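PDB 2Y6U: peroxisomal membrane protein LPX1 from Saccharomyces cerevisiae, which hydrolyses acyl esters in the peroxisome, with acyl esterase, triacylglycerol lipase and phospholipase A activity. Local coordinates for residues W68-P73 against S229-N234. Numbering follows the deposited sequence.
Sequences WEYYLP and SQILQN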
loop_
_atom_site.group_PDB
_atom_site.type_symbol
_atom_site.label_atom_id
_atom_site.label_comp_id
_atom_site.label_asym_id
_atom_site.label_seq_id
_atom_site.Cartn_x
_atom_site.Cartn_y
_atom_site.Cartn_z
ATOM N N TRP A 68 -11.539 12.600 19.461
ATOM C CA TRP A 68 -10.819 11.684 20.308
ATOM C C TRP A 68 -10.066 12.337 21.447
ATOM O O TRP A 68 -9.551 11.643 22.359
ATOM C CB TRP A 68 -9.861 10.854 19.479
ATOM C CG TRP A 68 -10.426 10.229 18.277
ATOM C CD1 TRP A 68 -10.169 10.579 16.989
ATOM C CD2 TRP A 68 -11.345 9.111 18.216
ATOM N NE1 TRP A 68 -10.817 9.736 16.132
ATOM C CE2 TRP A 68 -11.535 8.816 16.836
ATOM C CE3 TRP A 68 -11.991 8.350 19.150
ATOM C CZ2 TRP A 68 -12.357 7.838 16.413
ATOM C CZ3 TRP A 68 -12.801 7.282 18.698
ATOM C CH2 TRP A 68 -12.967 7.062 17.356
ATOM N N GLU A 69 -10.021 13.673 21.504
ATOM C CA GLU A 69 -9.304 14.268 22.618
ATOM C C GLU A 69 -9.802 13.916 24.000
ATOM O O GLU A 69 -8.988 13.696 24.916
ATOM C CB GLU A 69 -9.125 15.803 22.446
ATOM C CG GLU A 69 -8.326 16.083 21.193
ATOM C CD GLU A 69 -8.126 17.662 20.953
ATOM O OE1 GLU A 69 -8.626 18.484 21.733
ATOM O OE2 GLU A 69 -7.567 18.005 19.926
ATOM N N TYR A 70 -11.116 13.851 24.188
ATOM C CA TYR A 70 -11.700 13.435 25.418
ATOM C C TYR A 70 -11.157 12.040 25.864
ATOM O O TYR A 70 -11.141 11.718 27.033
ATOM C CB TYR A 70 -13.240 13.401 25.220
ATOM C CG TYR A 70 -13.973 12.916 26.402
ATOM C CD1 TYR A 70 -14.251 11.567 26.578
ATOM C CD2 TYR A 70 -14.416 13.814 27.368
ATOM C CE1 TYR A 70 -14.944 11.112 27.683
ATOM C CE2 TYR A 70 -15.176 13.390 28.515
ATOM C CZ TYR A 70 -15.433 12.025 28.672
ATOM O OH TYR A 70 -16.072 11.654 29.800
ATOM N N TYR A 71 -10.813 11.197 24.896
ATOM C CA TYR A 71 -10.349 9.853 25.218
ATOM C C TYR A 71 -8.963 9.803 25.852
ATOM O O TYR A 71 -8.650 8.881 26.657
ATOM C CB TYR A 71 -10.272 9.006 23.949
ATOM C CG TYR A 71 -11.632 8.563 23.384
ATOM C CD1 TYR A 71 -12.650 9.489 23.088
ATOM C CD2 TYR A 71 -11.870 7.205 23.078
ATOM C CE1 TYR A 71 -13.926 9.071 22.550
ATOM C CE2 TYR A 71 -13.073 6.810 22.515
ATOM C CZ TYR A 71 -14.102 7.723 22.275
ATOM O OH TYR A 71 -15.311 7.286 21.727
ATOM N N LEU A 72 -8.129 10.771 25.482
ATOM C CA LEU A 72 -6.702 10.682 25.861
ATOM C C LEU A 72 -6.406 10.481 27.332
ATOM O O LEU A 72 -5.632 9.622 27.644
ATOM C CB LEU A 72 -5.919 11.919 25.337
ATOM C CG LEU A 72 -5.937 12.048 23.842
ATOM C CD1 LEU A 72 -5.363 13.480 23.415
ATOM C CD2 LEU A 72 -5.174 10.842 23.156
ATOM N N PRO A 73 -7.006 11.249 28.256
ATOM C CA PRO A 73 -6.658 10.978 29.638
ATOM C C PRO A 73 -7.337 9.723 30.200
ATOM O O PRO A 73 -7.000 9.311 31.283
ATOM C CB PRO A 73 -7.082 12.251 30.386
ATOM C CG PRO A 73 -7.887 13.024 29.413
ATOM C CD PRO A 73 -7.871 12.427 28.111
ATOM N N SER A 229 -21.193 16.637 26.400
ATOM C CA SER A 229 -21.008 18.099 26.410
ATOM C C SER A 229 -19.521 18.543 26.198
ATOM O O SER A 229 -19.293 19.570 25.566
ATOM C CB SER A 229 -21.613 18.718 27.679
ATOM O OG SER A 229 -21.016 18.067 28.770
ATOM N N GLN A 230 -18.535 17.791 26.719
ATOM C CA GLN A 230 -17.144 18.189 26.551
ATOM C C GLN A 230 -16.719 17.977 25.113
ATOM O O GLN A 230 -15.956 18.779 24.594
ATOM C CB GLN A 230 -16.163 17.457 27.500
ATOM C CG GLN A 230 -16.502 17.629 28.961
ATOM C CD GLN A 230 -15.518 16.958 29.976
ATOM O OE1 GLN A 230 -15.925 16.624 31.102
ATOM N NE2 GLN A 230 -14.256 16.791 29.589
ATOM N N ILE A 231 -17.173 16.899 24.468
ATOM C CA ILE A 231 -16.795 16.648 23.086
ATOM C C ILE A 231 -17.451 17.651 22.127
ATOM O O ILE A 231 -16.819 18.194 21.246
ATOM C CB ILE A 231 -17.089 15.166 22.677
ATOM C CG1 ILE A 231 -16.269 14.218 23.585
ATOM C CG2 ILE A 231 -16.769 14.852 21.226
ATOM C CD1 ILE A 231 -16.493 12.685 23.288
ATOM N N LEU A 232 -18.693 17.960 22.386
ATOM C CA LEU A 232 -19.384 19.017 21.647
ATOM C C LEU A 232 -18.663 20.369 21.761
ATOM O O LEU A 232 -18.404 21.034 20.739
ATOM C CB LEU A 232 -20.826 19.090 22.136
ATOM C CG LEU A 232 -21.732 20.103 21.463
ATOM C CD1 LEU A 232 -21.664 19.887 19.930
ATOM C CD2 LEU A 232 -23.184 19.942 22.073
ATOM N N GLN A 233 -18.259 20.735 22.973
ATOM C CA GLN A 233 -17.518 21.971 23.186
ATOM C C GLN A 233 -16.197 21.865 22.410
ATOM O O GLN A 233 -15.819 22.824 21.774
ATOM C CB GLN A 233 -17.230 22.227 24.669
ATOM C CG GLN A 233 -16.605 23.627 24.963
ATOM C CD GLN A 233 -17.534 24.742 24.556
ATOM O OE1 GLN A 233 -18.648 24.805 25.054
ATOM N NE2 GLN A 233 -17.077 25.646 23.682
ATOM N N ASN A 234 -15.484 20.743 22.495
ATOM C CA ASN A 234 -14.235 20.585 21.705
ATOM C C ASN A 234 -14.464 20.704 20.195
ATOM O O ASN A 234 -13.663 21.334 19.499
ATOM C CB ASN A 234 -13.620 19.246 21.942
ATOM C CG ASN A 234 -13.097 19.099 23.310
ATOM O OD1 ASN A 234 -12.892 20.125 24.045
ATOM N ND2 ASN A 234 -12.875 17.817 23.709
HETATM O O HOH W 1 -12.888 15.327 22.407
#
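Tyr70 packs against Ile231 and Gln230 and carries most of the contact between 68-73 and 229-234. Its CG stands anti to the backbone N (chi1 177°), beside the carbonyl carbon. The Tyr70 and Ile231 side chains cross at about a right angle. Tyr70 CB meets Ile231 CG1 at 3.5 Å, and Ile231 CD1 lies 4.0 Å from Tyr70 CG. Ile231 CD1 also comes to the edge of the Tyr71 ring, a looser approach of 4.5 Å to Tyr71 CE1. Trp68 CE3 lies over the centre of one face of that ring.

The Gln230 amide borders the Tyr70 ring at its CD2-CE2 edge. Gln230 NE2 is 3.7 Å from Tyr70 CE2, near the ring plane, and the amide and ring planes are 73° apart.

The chain has the alpha/beta hydrolase fold. The contact joins a loop after strand 51-58 to a helix of the long insertion between strands 164-168 and 286-292, where this family usually carries its cap, so helix 229-239 is probably part of one. Pro330, at the start of helix 330-347, touches both Tyr70 and Ile231. Tyr70 OH is hydrogen-bonded to Asp331 OD1 on that helix, and Tyr71 OH to Asn326 O on helix 325-328.

The polar link between the segments runs through one water. It accepts from Tyr70 N at 2.9 Å and from Asn234 ND2 at 2.8 Å. These two donors, Tyr70 N and Asn234 ND2, are 4.4 Å apart and are joined through the water, not directly. Glu69 CB comes loosely to the Asn234 amide.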